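Local coordinates for D-alanyl-D-alanine carboxypeptidase (Mycobacterium tuberculosis H37Rv, PDB 4RYE), which shows D,D-carboxypeptidase activity in vitro and probably trims the D-Ala-D-Ala end of peptidoglycan stem peptides in cell wall biogenesis, at residues Ile49-Glu60 with Thr120-Leu131. Residues are numbered along the deposited sequence; the frame is centred on the assembly and turned at random.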
loop_
_atom_site.group_PDB
_atom_site.type_symbol
_atom_site.label_atom_id
_atom_site.label_comp_id
_atom_site.label_asym_id
_atom_site.label_seq_id
_atom_site.Cartn_x
_atom_site.Cartn_y
_atom_site.Cartn_z
ATOM N N ILE A 49 1.823 3.507 -3.282
ATOM C CA ILE A 49 1.053 4.722 -3.526
ATOM C C ILE A 49 -0.361 4.410 -4.029
ATOM O O ILE A 49 -1.242 5.266 -3.977
ATOM C CB ILE A 49 1.780 5.684 -4.502
ATOM C CG1 ILE A 49 1.472 7.147 -4.163
ATOM C CG2 ILE A 49 1.396 5.393 -5.944
ATOM C CD1 ILE A 49 1.969 7.592 -2.804
ATOM N N LYS A 50 -0.593 3.180 -4.490
ATOM C CA LYS A 50 -1.955 2.777 -4.873
ATOM C C LYS A 50 -2.933 2.845 -3.699
ATOM O O LYS A 50 -4.135 2.972 -3.901
ATOM C CB LYS A 50 -1.970 1.370 -5.490
ATOM C CG LYS A 50 -1.344 1.276 -6.890
ATOM C CD LYS A 50 -1.397 -0.170 -7.381
ATOM C CE LYS A 50 -1.069 -0.303 -8.865
ATOM N NZ LYS A 50 0.392 -0.267 -9.096
ATOM N N VAL A 51 -2.428 2.751 -2.475
ATOM C CA VAL A 51 -3.286 2.917 -1.300
ATOM C C VAL A 51 -3.857 4.336 -1.249
ATOM O O VAL A 51 -5.030 4.551 -0.913
ATOM C CB VAL A 51 -2.517 2.618 0.011
ATOM C CG1 VAL A 51 -3.416 2.839 1.222
ATOM C CG2 VAL A 51 -1.975 1.184 0.008
ATOM N N LEU A 52 -3.023 5.311 -1.574
ATOM C CA LEU A 52 -3.464 6.695 -1.649
ATOM C C LEU A 52 -4.495 6.892 -2.766
ATOM O O LEU A 52 -5.467 7.621 -2.598
ATOM C CB LEU A 52 -2.258 7.608 -1.861
ATOM C CG LEU A 52 -2.504 9.111 -1.777
ATOM C CD1 LEU A 52 -3.121 9.452 -0.425
ATOM C CD2 LEU A 52 -1.197 9.863 -2.000
ATOM N N LEU A 53 -4.297 6.237 -3.906
ATOM C CA LEU A 53 -5.304 6.288 -4.971
ATOM C C LEU A 53 -6.615 5.677 -4.477
ATOM O O LEU A 53 -7.690 6.218 -4.725
ATOM C CB LEU A 53 -4.814 5.540 -6.220
ATOM C CG LEU A 53 -5.855 5.353 -7.330
ATOM C CD1 LEU A 53 -6.337 6.688 -7.861
ATOM C CD2 LEU A 53 -5.267 4.505 -8.455
ATOM N N ALA A 54 -6.526 4.549 -3.774
ATOM C CA ALA A 54 -7.719 3.895 -3.234
ATOM C C ALA A 54 -8.520 4.812 -2.302
ATOM O O ALA A 54 -9.751 4.828 -2.351
ATOM C CB ALA A 54 -7.353 2.575 -2.518
ATOM N N LEU A 55 -7.826 5.562 -1.449
ATOM C CA LEU A 55 -8.492 6.535 -0.573
ATOM C C LEU A 55 -9.299 7.578 -1.352
ATOM O O LEU A 55 -10.430 7.901 -0.990
ATOM C CB LEU A 55 -7.463 7.275 0.278
ATOM C CG LEU A 55 -6.991 6.634 1.573
ATOM C CD1 LEU A 55 -5.843 7.467 2.138
ATOM C CD2 LEU A 55 -8.140 6.549 2.563
ATOM N N VAL A 56 -8.707 8.123 -2.413
ATOM C CA VAL A 56 -9.400 9.105 -3.236
ATOM C C VAL A 56 -10.627 8.459 -3.891
ATOM O O VAL A 56 -11.727 9.028 -3.878
ATOM C CB VAL A 56 -8.468 9.683 -4.323
ATOM C CG1 VAL A 56 -9.266 10.533 -5.317
ATOM C CG2 VAL A 56 -7.354 10.506 -3.685
ATOM N N ALA A 57 -10.438 7.268 -4.458
ATOM C CA ALA A 57 -11.533 6.562 -5.131
ATOM C C ALA A 57 -12.690 6.286 -4.175
ATOM O O ALA A 57 -13.852 6.463 -4.530
ATOM C CB ALA A 57 -11.036 5.251 -5.748
ATOM N N LEU A 58 -12.367 5.853 -2.961
ATOM C CA LEU A 58 -13.394 5.535 -1.980
ATOM C C LEU A 58 -14.124 6.774 -1.499
ATOM O O LEU A 58 -15.311 6.713 -1.172
ATOM C CB LEU A 58 -12.796 4.775 -0.797
ATOM C CG LEU A 58 -12.457 3.323 -1.121
ATOM C CD1 LEU A 58 -11.534 2.755 -0.061
ATOM C CD2 LEU A 58 -13.741 2.510 -1.242
ATOM N N ASP A 59 -13.430 7.903 -1.460
ATOM C CA ASP A 59 -14.094 9.158 -1.095
ATOM C C ASP A 59 -15.056 9.667 -2.170
ATOM O O ASP A 59 -16.125 10.175 -1.858
ATOM C CB ASP A 59 -13.071 10.257 -0.789
ATOM C CG ASP A 59 -12.465 10.125 0.595
ATOM O OD1 ASP A 59 -12.851 9.200 1.342
ATOM O OD2 ASP A 59 -11.603 10.961 0.935
ATOM N N GLU A 60 -14.670 9.538 -3.436
ATOM C CA GLU A 60 -15.398 10.222 -4.510
ATOM C C GLU A 60 -16.321 9.338 -5.338
ATOM O O GLU A 60 -17.291 9.825 -5.926
ATOM C CB GLU A 60 -14.414 10.926 -5.449
ATOM C CG GLU A 60 -13.419 11.819 -4.727
ATOM C CD GLU A 60 -12.789 12.867 -5.631
ATOM O OE1 GLU A 60 -13.203 12.988 -6.808
ATOM O OE2 GLU A 60 -11.880 13.578 -5.151
ATOM N N THR A 120 -6.209 13.174 -11.190
ATOM C CA THR A 120 -6.158 12.143 -10.158
ATOM C C THR A 120 -4.909 12.293 -9.299
ATOM O O THR A 120 -4.957 12.154 -8.069
ATOM C CB THR A 120 -6.239 10.736 -10.776
ATOM O OG1 THR A 120 -7.496 10.596 -11.440
ATOM C CG2 THR A 120 -6.116 9.654 -9.714
ATOM N N VAL A 121 -3.793 12.603 -9.946
ATOM C CA VAL A 121 -2.560 12.834 -9.214
ATOM C C VAL A 121 -2.710 14.060 -8.311
ATOM O O VAL A 121 -2.272 14.032 -7.152
ATOM C CB VAL A 121 -1.355 12.964 -10.160
ATOM C CG1 VAL A 121 -0.109 13.442 -9.399
ATOM C CG2 VAL A 121 -1.093 11.620 -10.836
ATOM N N ALA A 122 -3.345 15.116 -8.812
ATOM C CA ALA A 122 -3.588 16.292 -7.963
ATOM C C ALA A 122 -4.475 15.946 -6.765
ATOM O O ALA A 122 -4.213 16.395 -5.651
ATOM C CB ALA A 122 -4.193 17.430 -8.753
ATOM N N LYS A 123 -5.525 15.154 -6.992
ATOM C CA LYS A 123 -6.373 14.687 -5.885
ATOM C C LYS A 123 -5.634 13.812 -4.872
ATOM O O LYS A 123 -5.877 13.908 -3.665
ATOM C CB LYS A 123 -7.607 13.945 -6.412
ATOM C CG LYS A 123 -8.587 14.838 -7.172
ATOM C CD LYS A 123 -9.737 14.008 -7.755
ATOM C CE LYS A 123 -10.779 14.912 -8.413
ATOM N NZ LYS A 123 -11.891 14.125 -9.021
HETATM N N MSE A 124 -4.748 12.940 -5.346
HETATM C CA MSE A 124 -3.949 12.125 -4.432
HETATM C C MSE A 124 -3.036 12.990 -3.555
HETATM O O MSE A 124 -2.935 12.792 -2.349
HETATM C CB MSE A 124 -3.121 11.098 -5.214
HETATM C CG MSE A 124 -3.948 9.945 -5.782
HETATM SE SE MSE A 124 -2.966 9.046 -7.211
HETATM C CE MSE A 124 -1.577 8.174 -6.147
ATOM N N ASN A 125 -2.375 13.955 -4.171
ATOM C CA ASN A 125 -1.507 14.856 -3.427
ATOM C C ASN A 125 -2.300 15.715 -2.451
ATOM O O ASN A 125 -1.859 15.945 -1.326
ATOM C CB ASN A 125 -0.675 15.702 -4.398
ATOM C CG ASN A 125 0.452 14.900 -5.018
ATOM O OD1 ASN A 125 1.043 14.045 -4.354
ATOM N ND2 ASN A 125 0.740 15.146 -6.290
ATOM N N ALA A 126 -3.487 16.157 -2.858
ATOM C CA ALA A 126 -4.344 16.899 -1.930
ATOM C C ALA A 126 -4.755 16.034 -0.733
ATOM O O ALA A 126 -4.809 16.512 0.403
ATOM C CB ALA A 126 -5.565 17.445 -2.636
ATOM N N LYS A 127 -5.051 14.768 -0.994
ATOM C CA LYS A 127 -5.446 13.843 0.071
ATOM C C LYS A 127 -4.299 13.614 1.064
ATOM O O LYS A 127 -4.503 13.646 2.286
ATOM C CB LYS A 127 -5.910 12.519 -0.552
ATOM C CG LYS A 127 -6.276 11.421 0.446
ATOM C CD LYS A 127 -7.219 11.927 1.528
ATOM C CE LYS A 127 -8.521 11.185 1.531
ATOM N NZ LYS A 127 -9.541 11.924 0.733
ATOM N N ALA A 128 -3.094 13.393 0.547
ATOM C CA ALA A 128 -1.923 13.245 1.414
ATOM C C ALA A 128 -1.782 14.451 2.334
ATOM O O ALA A 128 -1.536 14.303 3.537
ATOM C CB ALA A 128 -0.653 13.040 0.591
ATOM N N ALA A 129 -1.953 15.651 1.788
ATOM C CA ALA A 129 -1.875 16.856 2.620
ATOM C C ALA A 129 -2.926 16.891 3.736
ATOM O O ALA A 129 -2.621 17.319 4.855
ATOM C CB ALA A 129 -1.969 18.120 1.761
ATOM N N THR A 130 -4.159 16.472 3.447
ATOM C CA THR A 130 -5.194 16.489 4.491
ATOM C C THR A 130 -4.843 15.523 5.617
ATOM O O THR A 130 -5.285 15.706 6.746
ATOM C CB THR A 130 -6.602 16.156 3.977
ATOM O OG1 THR A 130 -6.641 14.802 3.514
ATOM C CG2 THR A 130 -7.009 17.087 2.853
ATOM N N LEU A 131 -4.040 14.510 5.307
ATOM C CA LEU A 131 -3.634 13.509 6.295
ATOM C C LEU A 131 -2.370 13.886 7.057
ATOM O O LEU A 131 -1.963 13.179 7.987
ATOM C CB LEU A 131 -3.416 12.165 5.613
ATOM C CG LEU A 131 -4.655 11.544 4.979
ATOM C CD1 LEU A 131 -4.292 10.236 4.295
ATOM C CD2 LEU A 131 -5.719 11.307 6.049
#
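Met124, a selenomethionine here, pushes into the flank of helix 50-60 between Ile49, Leu52, Leu53 and Val56. This is the helical side of the penicillin-binding, serine β-lactamase-like fold: helix 50-60, which carries the SxxK lysine Lys50 near its start, meets residues 120-130 of helix 117-130 almost at a right angle (95°), the axes of these segments 9.1 Å apart. The crossing is centred on Leu53 and Met124. Met124 leaves its helix with CG anti to the carbonyl carbon and bends at chi3 (71°), which lays SE against Leu53 CB. The same bend brings CE to 3.6 Å from Ile49 O. Ile49 CG1 borders the same methyl.

Leu52 is the answering bump. Its CD2 drops onto the turn of the other helix, 3.4 Å from Met124 O and also against Ala128 CB, while CD1 rests against Lys127 CG as the two side chains pass in opposite directions. Next to it, Val56 straddles the ridge, CG1 on Lys123 CB and CG2 over Met124 CA. Leu53 CD1 closes one end against Thr120 CG2 at 3.5 Å; at the other, Leu55 and Leu131 meet tip to tip through their CD1 methyls.

Lys127 is a knob in a hole formed by Leu52, Leu55, Val56 and Asp59; its folded chain turns the amine toward the Asp59 carboxylate, although the modelled separation there is too short to trust. Lys50 points away, its NZ hydrogen-bonding Ser47 OG, the inferred acylated serine. Toward the surface, Lys123 stretches out fully and also bonds Leu114 O; its NZ meets the syn side of Glu60 OE1 at 2.8 Å.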